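Local coordinates for putative 4-hydroxybenzoyl-CoA thioesterase (Geobacillus stearothermophilus, PDB 2OIW), which is a predicted acyl-CoA thioesterase of the hotdog-fold superfamily, probably hydrolysing thioester substrates such as 4-hydroxybenzoyl-CoA, at residues M4-T16 / M66-I78. Numbering follows the deposited sequence. Where two conformers were deposited one is given.
With MG (magnesium ion), chain E.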
loop_
_atom_site.group_PDB
_atom_site.type_symbol
_atom_site.label_atom_id
_atom_site.label_comp_id
_atom_site.label_asym_id
_atom_site.label_seq_id
_atom_site.Cartn_x
_atom_site.Cartn_y
_atom_site.Cartn_z
HETATM N N MSE A 4 -3.124 -27.216 -5.132
HETATM C CA MSE A 4 -2.814 -25.791 -4.985
HETATM C C MSE A 4 -1.990 -25.401 -3.721
HETATM O O MSE A 4 -1.944 -26.159 -2.747
HETATM C CB MSE A 4 -4.073 -24.930 -5.185
HETATM C CG MSE A 4 -4.956 -24.734 -3.972
HETATM SE SE MSE A 4 -5.821 -26.362 -3.398
HETATM C CE MSE A 4 -7.175 -26.492 -4.820
ATOM N N PHE A 5 -1.299 -24.261 -3.770
ATOM C CA PHE A 5 -0.582 -23.723 -2.601
ATOM C C PHE A 5 -1.594 -23.001 -1.756
ATOM O O PHE A 5 -2.531 -22.432 -2.294
ATOM C CB PHE A 5 0.506 -22.722 -3.000
ATOM C CG PHE A 5 1.523 -23.262 -3.969
ATOM C CD1 PHE A 5 2.565 -24.083 -3.529
ATOM C CD2 PHE A 5 1.438 -22.960 -5.319
ATOM C CE1 PHE A 5 3.503 -24.579 -4.408
ATOM C CE2 PHE A 5 2.379 -23.461 -6.220
ATOM C CZ PHE A 5 3.414 -24.252 -5.767
ATOM N N THR A 6 -1.406 -23.046 -0.442
ATOM C CA THR A 6 -2.312 -22.476 0.555
ATOM C C THR A 6 -1.567 -21.460 1.444
ATOM O O THR A 6 -0.551 -21.794 2.044
ATOM C CB THR A 6 -2.866 -23.583 1.473
ATOM O OG1 THR A 6 -3.679 -24.455 0.701
ATOM C CG2 THR A 6 -3.718 -22.979 2.599
ATOM N N THR A 7 -2.084 -20.237 1.541
ATOM C CA THR A 7 -1.382 -19.164 2.226
ATOM C C THR A 7 -2.417 -18.479 3.106
ATOM O O THR A 7 -3.331 -17.830 2.597
ATOM C CB THR A 7 -0.769 -18.143 1.194
ATOM O OG1 THR A 7 0.034 -18.844 0.237
ATOM C CG2 THR A 7 0.115 -17.099 1.874
ATOM N N VAL A 8 -2.286 -18.642 4.414
ATOM C CA VAL A 8 -3.130 -17.937 5.401
ATOM C C VAL A 8 -2.552 -16.544 5.676
ATOM O O VAL A 8 -1.345 -16.398 5.923
ATOM C CB VAL A 8 -3.276 -18.729 6.764
ATOM C CG1 VAL A 8 -4.278 -18.038 7.688
ATOM C CG2 VAL A 8 -3.722 -20.180 6.522
ATOM N N ILE A 9 -3.426 -15.534 5.654
ATOM C CA ILE A 9 -3.048 -14.150 5.890
ATOM C C ILE A 9 -3.973 -13.521 6.918
ATOM O O ILE A 9 -5.194 -13.741 6.877
ATOM C CB ILE A 9 -3.168 -13.364 4.581
ATOM C CG1 ILE A 9 -2.036 -13.782 3.640
ATOM C CG2 ILE A 9 -3.170 -11.867 4.845
ATOM C CD1 ILE A 9 -2.117 -13.250 2.227
ATOM N N THR A 10 -3.399 -12.712 7.804
ATOM C CA THR A 10 -4.149 -11.887 8.749
ATOM C C THR A 10 -4.344 -10.494 8.167
ATOM O O THR A 10 -3.368 -9.781 7.993
ATOM C CB THR A 10 -3.376 -11.801 10.066
ATOM O OG1 THR A 10 -3.244 -13.121 10.600
ATOM C CG2 THR A 10 -4.101 -10.980 11.090
ATOM N N PRO A 11 -5.604 -10.112 7.844
ATOM C CA PRO A 11 -5.872 -8.768 7.344
ATOM C C PRO A 11 -5.483 -7.681 8.348
ATOM O O PRO A 11 -5.474 -7.914 9.565
ATOM C CB PRO A 11 -7.383 -8.773 7.070
ATOM C CG PRO A 11 -7.699 -10.247 6.887
ATOM C CD PRO A 11 -6.822 -10.958 7.828
ATOM N N ARG A 12 -5.157 -6.513 7.817
ATOM C CA ARG A 12 -4.613 -5.380 8.588
ATOM C C ARG A 12 -5.610 -4.244 8.470
ATOM O O ARG A 12 -6.347 -4.149 7.463
ATOM C CB ARG A 12 -3.257 -4.945 7.991
ATOM C CG ARG A 12 -2.184 -6.013 8.072
ATOM C CD ARG A 12 -1.016 -5.783 7.103
ATOM N NE ARG A 12 -0.118 -6.935 7.156
ATOM C CZ ARG A 12 0.925 -7.138 6.354
ATOM N NH1 ARG A 12 1.248 -6.254 5.403
ATOM N NH2 ARG A 12 1.630 -8.245 6.496
ATOM N N VAL A 13 -5.663 -3.377 9.485
ATOM C CA VAL A 13 -6.562 -2.216 9.436
ATOM C C VAL A 13 -6.314 -1.391 8.162
ATOM O O VAL A 13 -7.272 -0.961 7.501
ATOM C CB VAL A 13 -6.443 -1.335 10.731
ATOM C CG1 VAL A 13 -7.224 -0.017 10.619
ATOM C CG2 VAL A 13 -6.898 -2.123 11.949
ATOM N N SER A 14 -5.039 -1.192 7.819
ATOM C CA SER A 14 -4.620 -0.415 6.639
ATOM C C SER A 14 -5.097 -0.990 5.294
ATOM O O SER A 14 -5.143 -0.263 4.298
ATOM C CB SER A 14 -3.093 -0.225 6.608
ATOM O OG SER A 14 -2.424 -1.467 6.477
ATOM N N GLU A 15 -5.504 -2.262 5.279
ATOM C CA GLU A 15 -6.015 -2.912 4.054
ATOM C C GLU A 15 -7.535 -2.730 3.842
ATOM O O GLU A 15 -8.088 -3.143 2.821
ATOM C CB GLU A 15 -5.637 -4.405 4.102
ATOM C CG GLU A 15 -4.105 -4.576 3.924
ATOM C CD GLU A 15 -3.582 -6.001 4.130
ATOM O OE1 GLU A 15 -4.148 -6.794 4.935
ATOM O OE2 GLU A 15 -2.559 -6.317 3.484
ATOM N N THR A 16 -8.203 -2.127 4.829
ATOM C CA THR A 16 -9.614 -1.732 4.707
ATOM C C THR A 16 -9.696 -0.354 4.069
ATOM O O THR A 16 -8.672 0.294 3.893
ATOM C CB THR A 16 -10.304 -1.706 6.067
ATOM O OG1 THR A 16 -9.641 -0.746 6.917
ATOM C CG2 THR A 16 -10.265 -3.101 6.720
HETATM N N MSE A 66 -14.896 -8.841 2.127
HETATM C CA MSE A 66 -14.130 -9.366 3.231
HETATM C C MSE A 66 -13.900 -8.295 4.289
HETATM O O MSE A 66 -14.083 -7.097 4.038
HETATM C CB MSE A 66 -12.820 -9.965 2.723
HETATM C CG MSE A 66 -13.027 -11.292 1.993
HETATM SE SE MSE A 66 -11.339 -11.926 1.183
HETATM C CE MSE A 66 -11.299 -10.654 -0.353
ATOM N N TYR A 67 -13.515 -8.750 5.467
ATOM C CA TYR A 67 -13.497 -7.918 6.665
ATOM C C TYR A 67 -12.180 -8.020 7.405
ATOM O O TYR A 67 -11.590 -9.093 7.472
ATOM C CB TYR A 67 -14.669 -8.328 7.588
ATOM C CG TYR A 67 -15.970 -8.047 6.874
ATOM C CD1 TYR A 67 -16.379 -6.720 6.670
ATOM C CD2 TYR A 67 -16.722 -9.074 6.297
ATOM C CE1 TYR A 67 -17.539 -6.420 5.969
ATOM C CE2 TYR A 67 -17.910 -8.792 5.606
ATOM C CZ TYR A 67 -18.299 -7.446 5.434
ATOM O OH TYR A 67 -19.442 -7.096 4.733
ATOM N N TYR A 68 -11.734 -6.906 7.975
ATOM C CA TYR A 68 -10.673 -6.970 8.971
ATOM C C TYR A 68 -11.186 -7.766 10.185
ATOM O O TYR A 68 -12.334 -7.603 10.554
ATOM C CB TYR A 68 -10.295 -5.534 9.401
ATOM C CG TYR A 68 -9.375 -5.462 10.591
ATOM C CD1 TYR A 68 -8.089 -5.973 10.515
ATOM C CD2 TYR A 68 -9.790 -4.864 11.790
ATOM C CE1 TYR A 68 -7.240 -5.909 11.597
ATOM C CE2 TYR A 68 -8.947 -4.790 12.870
ATOM C CZ TYR A 68 -7.680 -5.339 12.775
ATOM O OH TYR A 68 -6.835 -5.273 13.839
ATOM N N GLY A 69 -10.344 -8.601 10.805
ATOM C CA GLY A 69 -10.701 -9.272 12.081
ATOM C C GLY A 69 -10.823 -10.787 12.031
ATOM O O GLY A 69 -10.922 -11.452 13.067
ATOM N N GLN A 70 -10.841 -11.321 10.808
ATOM C CA GLN A 70 -10.911 -12.751 10.534
ATOM C C GLN A 70 -9.820 -13.047 9.508
ATOM O O GLN A 70 -9.632 -12.271 8.558
ATOM C CB GLN A 70 -12.268 -13.118 9.913
ATOM C CG GLN A 70 -13.513 -12.766 10.719
ATOM C CD GLN A 70 -14.806 -12.856 9.893
ATOM O OE1 GLN A 70 -15.242 -11.880 9.254
ATOM N NE2 GLN A 70 -15.402 -14.039 9.880
ATOM N N ASP A 71 -9.116 -14.169 9.666
ATOM C CA ASP A 71 -8.077 -14.564 8.694
ATOM C C ASP A 71 -8.683 -14.883 7.325
ATOM O O ASP A 71 -9.874 -15.138 7.208
ATOM C CB ASP A 71 -7.251 -15.747 9.224
ATOM C CG ASP A 71 -6.256 -15.303 10.283
ATOM O OD1 ASP A 71 -6.084 -14.065 10.466
ATOM O OD2 ASP A 71 -5.639 -16.179 10.913
ATOM N N VAL A 72 -7.857 -14.827 6.294
ATOM C CA VAL A 72 -8.271 -15.211 4.943
ATOM C C VAL A 72 -7.263 -16.227 4.459
ATOM O O VAL A 72 -6.137 -16.280 4.975
ATOM C CB VAL A 72 -8.292 -14.017 3.965
ATOM C CG1 VAL A 72 -9.245 -12.918 4.481
ATOM C CG2 VAL A 72 -6.880 -13.487 3.696
ATOM N N THR A 73 -7.694 -17.061 3.520
ATOM C CA THR A 73 -6.832 -18.063 2.919
ATOM C C THR A 73 -6.816 -17.893 1.424
ATOM O O THR A 73 -7.868 -17.866 0.777
ATOM C CB THR A 73 -7.288 -19.499 3.253
ATOM O OG1 THR A 73 -7.447 -19.607 4.667
ATOM C CG2 THR A 73 -6.264 -20.505 2.795
ATOM N N VAL A 74 -5.599 -17.800 0.897
ATOM C CA VAL A 74 -5.347 -17.720 -0.533
ATOM C C VAL A 74 -4.969 -19.094 -1.031
ATOM O O VAL A 74 -4.066 -19.739 -0.485
ATOM C CB VAL A 74 -4.240 -16.682 -0.833
ATOM C CG1 VAL A 74 -4.129 -16.407 -2.361
ATOM C CG2 VAL A 74 -4.553 -15.366 -0.044
ATOM N N TYR A 75 -5.711 -19.552 -2.041
ATOM C CA TYR A 75 -5.405 -20.777 -2.776
ATOM C C TYR A 75 -4.905 -20.394 -4.147
ATOM O O TYR A 75 -5.565 -19.648 -4.872
ATOM C CB TYR A 75 -6.642 -21.629 -2.926
ATOM C CG TYR A 75 -7.233 -22.040 -1.606
ATOM C CD1 TYR A 75 -6.783 -23.199 -0.953
ATOM C CD2 TYR A 75 -8.244 -21.296 -1.014
ATOM C CE1 TYR A 75 -7.329 -23.600 0.253
ATOM C CE2 TYR A 75 -8.788 -21.686 0.217
ATOM C CZ TYR A 75 -8.328 -22.840 0.825
ATOM O OH TYR A 75 -8.840 -23.229 2.020
ATOM N N THR A 76 -3.760 -20.946 -4.515
ATOM C CA THR A 76 -3.070 -20.543 -5.726
ATOM C C THR A 76 -2.640 -21.798 -6.458
ATOM O O THR A 76 -1.955 -22.644 -5.894
ATOM C CB THR A 76 -1.858 -19.643 -5.401
ATOM O OG1 THR A 76 -2.284 -18.543 -4.563
ATOM C CG2 THR A 76 -1.251 -19.099 -6.705
ATOM N N GLY A 77 -3.087 -21.926 -7.702
ATOM C CA GLY A 77 -2.783 -23.107 -8.495
ATOM C C GLY A 77 -2.387 -22.694 -9.891
ATOM O O GLY A 77 -2.498 -21.513 -10.258
ATOM N N ILE A 78 -1.962 -23.680 -10.675
ATOM C CA ILE A 78 -1.571 -23.466 -12.055
ATOM C C ILE A 78 -2.699 -23.916 -12.980
ATOM O O ILE A 78 -3.050 -25.091 -12.992
ATOM C CB ILE A 78 -0.262 -24.246 -12.376
ATOM C CG1 ILE A 78 0.888 -23.817 -11.433
ATOM C CG2 ILE A 78 0.119 -24.121 -13.882
ATOM C CD1 ILE A 78 1.284 -22.347 -11.599
HETATM MG MG MG E . -6.577 1.421 3.470
HETATM O O HOH W 1 -1.506 -19.478 -1.871
HETATM O O HOH W 2 -7.550 -9.502 10.785
HETATM O O HOH W 3 -6.526 0.079 1.513
HETATM O O HOH W 4 -4.875 2.617 4.268
#
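Val-74 O is gripped by Thr-7 N, at 2.9 Å, and approached by Thr-6 CA, a CA-H...O contact of 3.4 Å; a water held by Thr-7 OG1 also lies within bonding distance. This carbonyl sits mid-ladder in the antiparallel sheet of a hotdog fold, where strand 5-9 pairs with strand 72-78 at 158° between their directions. Three hydrogen-bonded pairs, Phe-5/Thr-76, Thr-7/Val-74 and Ile-9/Val-72, fix the register. Ile-9 CD1 meets Val-74 CG2 at 3.9 Å on the face that packs against helix 27-34.

Beyond the strands, Tyr-68 has CG anti to the backbone N (chi1 170°), which carries its ring to residues 11-13. Val-13 CG2 lies over one face, 3.7 Å from the Tyr-68 ring centroid, while Pro-11 O meets Tyr-68 CE1 at the edge, 3.4 Å away. The ring also meets that of His-36 of the second subunit. A water bridges Pro-11 O and Gly-69 N. Replacing this tyrosine by alanine removes the ring, which is likely to leave Val-13 CG2 without its CH-pi partner and that histidine without its neighbour. Just after Val-13, Ser-14 O and Thr-16 O bind a magnesium ion. Where strand 5-9 ends, Thr-10 OG1 donates to Asp-71 OD1 at 3.0 Å, from 41° out of the carboxylate plane.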